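Local structure of uncharacterized protein YLR132C (Kluyveromyces marxianus, 6PFQ) at residues A[21-26]-A[194-200]; A[98-102]-A[191-195]. The protein is a Usb1-type U6 snRNA phosphodiesterase of the 2H superfamily, probably acting as an exoribonuclease on the end of U6 snRNA. All blocks are in the same frame, centred on the assembly; numbering follows the deposited sequence.

Contact 1 (A[21-26]-A[194-200])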
# COMPACT_ATOMS: atom_id res chain seq x y z
N LYS A 21 5.00 8.31 18.17
CA LYS A 21 5.42 9.51 17.46
C LYS A 21 4.96 9.49 16.00
O LYS A 21 4.50 10.50 15.47
CB LYS A 21 6.94 9.67 17.50
CG LYS A 21 7.39 10.90 16.72
CD LYS A 21 8.85 11.27 16.94
CE LYS A 21 9.09 12.72 16.57
NZ LYS A 21 8.01 13.64 17.06
N GLN A 22 5.08 8.34 15.35
CA GLN A 22 4.64 8.25 13.96
C GLN A 22 3.13 8.47 13.84
O GLN A 22 2.64 9.09 12.89
CB GLN A 22 5.05 6.88 13.42
CG GLN A 22 6.57 6.72 13.35
CD GLN A 22 6.94 5.31 13.03
OE1 GLN A 22 6.35 4.38 13.56
NE2 GLN A 22 7.87 5.14 12.09
N GLN A 23 2.36 7.96 14.80
CA GLN A 23 0.92 8.20 14.76
C GLN A 23 0.60 9.68 14.83
O GLN A 23 -0.28 10.16 14.10
CB GLN A 23 0.23 7.45 15.92
CG GLN A 23 0.36 5.94 15.83
CD GLN A 23 -0.02 5.26 17.16
OE1 GLN A 23 -0.64 5.87 18.03
NE2 GLN A 23 0.39 4.00 17.32
N GLN A 24 1.31 10.43 15.70
CA GLN A 24 1.04 11.85 15.88
C GLN A 24 1.45 12.65 14.66
O GLN A 24 0.80 13.65 14.31
CB GLN A 24 1.79 12.39 17.10
CG GLN A 24 1.50 11.65 18.37
CD GLN A 24 2.34 12.18 19.53
OE1 GLN A 24 2.93 13.26 19.45
NE2 GLN A 24 2.40 11.40 20.60
N ILE A 25 2.57 12.26 14.04
CA ILE A 25 2.97 12.89 12.78
C ILE A 25 1.91 12.64 11.72
O ILE A 25 1.50 13.55 10.99
CB ILE A 25 4.37 12.39 12.37
CG1 ILE A 25 5.39 13.03 13.34
CG2 ILE A 25 4.72 12.75 10.92
CD1 ILE A 25 6.74 12.52 13.16
N MET A 26 1.39 11.43 11.64
CA MET A 26 0.41 11.20 10.58
C MET A 26 -0.90 11.95 10.86
O MET A 26 -1.53 12.46 9.93
CB MET A 26 0.15 9.70 10.40
CG MET A 26 1.35 8.94 9.74
SD MET A 26 2.04 9.84 8.27
CE MET A 26 0.50 10.04 7.30
N LEU A 194 7.18 13.77 7.30
CA LEU A 194 6.71 12.40 7.16
C LEU A 194 7.86 11.49 6.74
O LEU A 194 8.09 10.44 7.37
CB LEU A 194 5.56 12.35 6.15
CG LEU A 194 4.94 10.99 5.86
CD1 LEU A 194 3.53 11.20 5.30
CD2 LEU A 194 5.78 10.24 4.80
N ARG A 195 8.58 11.86 5.67
CA ARG A 195 9.64 10.96 5.18
C ARG A 195 10.72 10.74 6.25
O ARG A 195 11.30 9.66 6.33
CB ARG A 195 10.29 11.51 3.91
CG ARG A 195 9.30 11.56 2.70
CD ARG A 195 10.01 11.94 1.39
NE ARG A 195 10.61 13.25 1.50
CZ ARG A 195 10.17 14.37 0.92
NH1 ARG A 195 9.11 14.36 0.15
NH2 ARG A 195 10.81 15.52 1.13
N ALA A 196 11.01 11.75 7.07
CA ALA A 196 12.07 11.55 8.05
C ALA A 196 11.65 10.56 9.13
O ALA A 196 12.48 9.88 9.72
CB ALA A 196 12.48 12.90 8.67
N ASN A 197 10.35 10.46 9.40
CA ASN A 197 9.90 9.71 10.56
C ASN A 197 9.18 8.40 10.26
O ASN A 197 9.13 7.53 11.14
CB ASN A 197 8.96 10.58 11.38
CG ASN A 197 9.71 11.63 12.14
OD1 ASN A 197 10.22 11.34 13.21
ND2 ASN A 197 9.82 12.84 11.57
N LEU A 198 8.59 8.26 9.07
CA LEU A 198 7.81 7.07 8.72
C LEU A 198 8.76 6.07 8.05
O LEU A 198 8.77 5.86 6.83
CB LEU A 198 6.61 7.45 7.84
CG LEU A 198 5.31 7.83 8.62
CD1 LEU A 198 4.76 6.60 9.37
CD2 LEU A 198 5.52 9.01 9.59
N GLN A 199 9.64 5.52 8.88
CA GLN A 199 10.59 4.51 8.45
C GLN A 199 10.47 3.30 9.37
O GLN A 199 10.12 3.43 10.55
CB GLN A 199 12.03 5.04 8.46
CG GLN A 199 12.15 6.39 7.75
CD GLN A 199 13.57 6.79 7.47
OE1 GLN A 199 14.49 5.98 7.60
NE2 GLN A 199 13.77 8.05 7.07
N PHE A 200 10.72 2.12 8.79
CA PHE A 200 10.46 0.84 9.43
C PHE A 200 11.52 -0.17 9.01
O PHE A 200 12.13 -0.06 7.94
CB PHE A 200 9.06 0.31 9.07
CG PHE A 200 7.95 1.29 9.30
CD1 PHE A 200 7.60 2.20 8.31
CD2 PHE A 200 7.25 1.31 10.49
CE1 PHE A 200 6.58 3.12 8.50
CE2 PHE A 200 6.23 2.24 10.70
CZ PHE A 200 5.90 3.14 9.70
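Gln22 reaches from the helix 20-39 to the end of the helix 191-197, where its NE2 donates to Asn197 O at 2.9 Å. The bond is nearly straight (172° at the hydrogen), and the acceptor lies almost exactly in the plane of the Gln22 amide while the donor keeps to the carbonyl plane. A second, weak bond runs from the same NE2 to Gln199 O. One amide nitrogen thus gathers two carbonyls of a chain that is just leaving its helix: Leu198, the first residue beyond it, is the centre of an inverse gamma turn. Beyond CG the Gln22 side chain is extended, which carries the amide to this turn, with NE2 over one face of the Phe200 ring, amide and ring planes 43° apart and Gln22 NE2 3.6 Å from Phe200 CE2.

The example illustrates how two helices far apart in sequence pack within a 2H-type fold, with the exit of the second pinned to the flank of the first. Phe200 then starts a short strand, backbone-bonded to Val96. Ile25 presses its CD1 against the amide of Asn197, crossing it at about a right angle with CD1 3.3 Å from Asn197 CG; Asn197 ND2 itself turns back to Leu193 O. Deeper in, Met26 folds at chi2 (-45°) and again at chi3, bringing SD to 3.6 Å from Leu194 CD1 and 3.8 Å from Leu198 CD2. Phe157 of the strand 154-161 lies against all three of these side chains.

Contact 2 (A[98-102]-A[191-195]); sequences LSGGW and LPLLR
The corner where the strand 94-99 gives way to the strand 102-106 is packed against the short helix 191-197, with Leu191 and Leu194 directed at the turn and Arg195 curling its end round to it. Leu191 lays its CD2 over one face of the Trp102 indole, 3.7 Å from the centroid of the six-membered ring and only 14° off the ring normal, a CH-pi contact. Its other methyl, CD1, lies 3.7 Å from Gly101 CA and also against the pyrrole part of the indole. Leu194 CD1 approaches Trp102 CH2 obliquely at 3.8 Å, while its CD2 meets Leu98 CD1 at the same separation; one leucine therefore bridges the residues at both ends of the turn.

The corner at Gly100 and Gly101 joins two strands that both pair with the strand 112-119, and the site combines this apolar layer with polar ties beside it. Gly100, whose backbone angles would jam a side chain against the preceding carbonyl, presents its O to Arg195 NH1 at 2.8 Å. This bond is bent, 139° at the hydrogen, and the donor stands above the carbonyl plane. A bend at chi3 (-61°) brings the guanidinium round to the corner, with one face over the Leu191 carbonyl oxygen. Nearer the strand, a water bridges the backbones, accepting from Leu98 N and donating to Arg195 O.

Trp102 NE1 is bonded to Ala187 O, and its ring also touches Val29 and Val33 of the helix 20-39. With an alanine here the indole is gone, and the gap between Leu191, Leu194, Val29 and Val33 would probably go unfilled, with Ala187 O losing its NE1 donor. Phe157 of the strand 154-161 borders Leu98 and Trp102, and the Leu98 side chain is about 6 Å from that of UMP-binding His154.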
# COMPACT_ATOMS: atom_id res chain seq x y z
N LEU A 98 10.46 6.10 2.63
CA LEU A 98 9.68 6.71 1.56
C LEU A 98 10.45 7.84 0.88
O LEU A 98 11.33 8.46 1.48
CB LEU A 98 8.36 7.24 2.10
CG LEU A 98 7.67 6.09 2.88
CD1 LEU A 98 6.65 6.67 3.82
CD2 LEU A 98 7.08 5.04 1.89
N SER A 99 10.12 8.10 -0.37
CA SER A 99 10.80 9.16 -1.08
C SER A 99 9.79 9.86 -1.98
O SER A 99 8.81 9.24 -2.41
CB SER A 99 11.95 8.52 -1.89
OG SER A 99 12.46 9.42 -2.79
N GLY A 100 10.00 11.15 -2.23
CA GLY A 100 9.19 11.81 -3.26
C GLY A 100 7.91 12.37 -2.67
O GLY A 100 7.77 12.56 -1.46
N GLY A 101 6.97 12.69 -3.56
CA GLY A 101 5.78 13.42 -3.20
C GLY A 101 4.55 12.53 -3.05
O GLY A 101 4.60 11.30 -3.12
N TRP A 102 3.42 13.19 -2.83
CA TRP A 102 2.15 12.47 -2.73
C TRP A 102 1.80 11.80 -4.04
O TRP A 102 1.99 12.38 -5.12
CB TRP A 102 1.02 13.42 -2.38
CG TRP A 102 1.02 13.96 -1.03
CD1 TRP A 102 1.02 15.30 -0.69
CD2 TRP A 102 0.99 13.23 0.23
NE1 TRP A 102 0.98 15.43 0.66
CE2 TRP A 102 0.98 14.19 1.26
CE3 TRP A 102 0.99 11.87 0.58
CZ2 TRP A 102 0.95 13.84 2.62
CZ3 TRP A 102 0.93 11.51 1.94
CH2 TRP A 102 0.92 12.51 2.94
N LEU A 191 5.67 16.95 3.97
CA LEU A 191 6.25 15.69 3.55
C LEU A 191 7.67 15.45 4.06
O LEU A 191 7.98 14.28 4.36
CB LEU A 191 6.20 15.57 2.02
CG LEU A 191 4.82 15.08 1.54
CD1 LEU A 191 4.77 15.04 0.02
CD2 LEU A 191 4.55 13.65 2.06
N PRO A 192 8.54 16.45 4.23
CA PRO A 192 9.86 16.14 4.81
C PRO A 192 9.74 15.54 6.19
O PRO A 192 10.49 14.61 6.52
CB PRO A 192 10.58 17.49 4.81
CG PRO A 192 9.99 18.21 3.61
CD PRO A 192 8.49 17.82 3.67
N LEU A 193 8.82 16.06 7.02
CA LEU A 193 8.58 15.49 8.34
C LEU A 193 8.10 14.04 8.24
O LEU A 193 8.52 13.17 9.01
CB LEU A 193 7.55 16.35 9.08
CG LEU A 193 7.04 15.83 10.42
CD1 LEU A 193 8.13 16.07 11.52
CD2 LEU A 193 5.72 16.49 10.80
N LEU A 194 7.18 13.77 7.30
CA LEU A 194 6.71 12.40 7.16
C LEU A 194 7.86 11.49 6.74
O LEU A 194 8.09 10.44 7.37
CB LEU A 194 5.56 12.35 6.15
CG LEU A 194 4.94 10.99 5.86
CD1 LEU A 194 3.53 11.20 5.30
CD2 LEU A 194 5.78 10.24 4.80
N ARG A 195 8.58 11.86 5.67
CA ARG A 195 9.64 10.96 5.18
C ARG A 195 10.72 10.74 6.25
O ARG A 195 11.30 9.66 6.33
CB ARG A 195 10.29 11.51 3.91
CG ARG A 195 9.30 11.56 2.70
CD ARG A 195 10.01 11.94 1.39
NE ARG A 195 10.61 13.25 1.50
CZ ARG A 195 10.17 14.37 0.92
NH1 ARG A 195 9.11 14.36 0.15
NH2 ARG A 195 10.81 15.52 1.13
O HOH W 1 10.25 7.41 5.08

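From the N terminus, the chain first lays down residues 21-26 near the start of the helix 20-39, then reaches the corner 98-102, and only much later the helix 191-197 and its exit, which meet both. Contact 1 closes a loop of 167 intervening residues; contact 2 closes one of 88 that is nested inside it. Both loops end on the same stretch, overlapping at Leu194 and Arg195, of which Leu194 makes contacts in both, so the helix 191-197 joins the helix 20-39 to the bend of the sheet containing the strands 94-99 and 112-119. The centres lie 10 Å apart, and the two contacts touch through Ile25 CG2 against Leu193 CD2 and Leu198 O against Leu98 CD1.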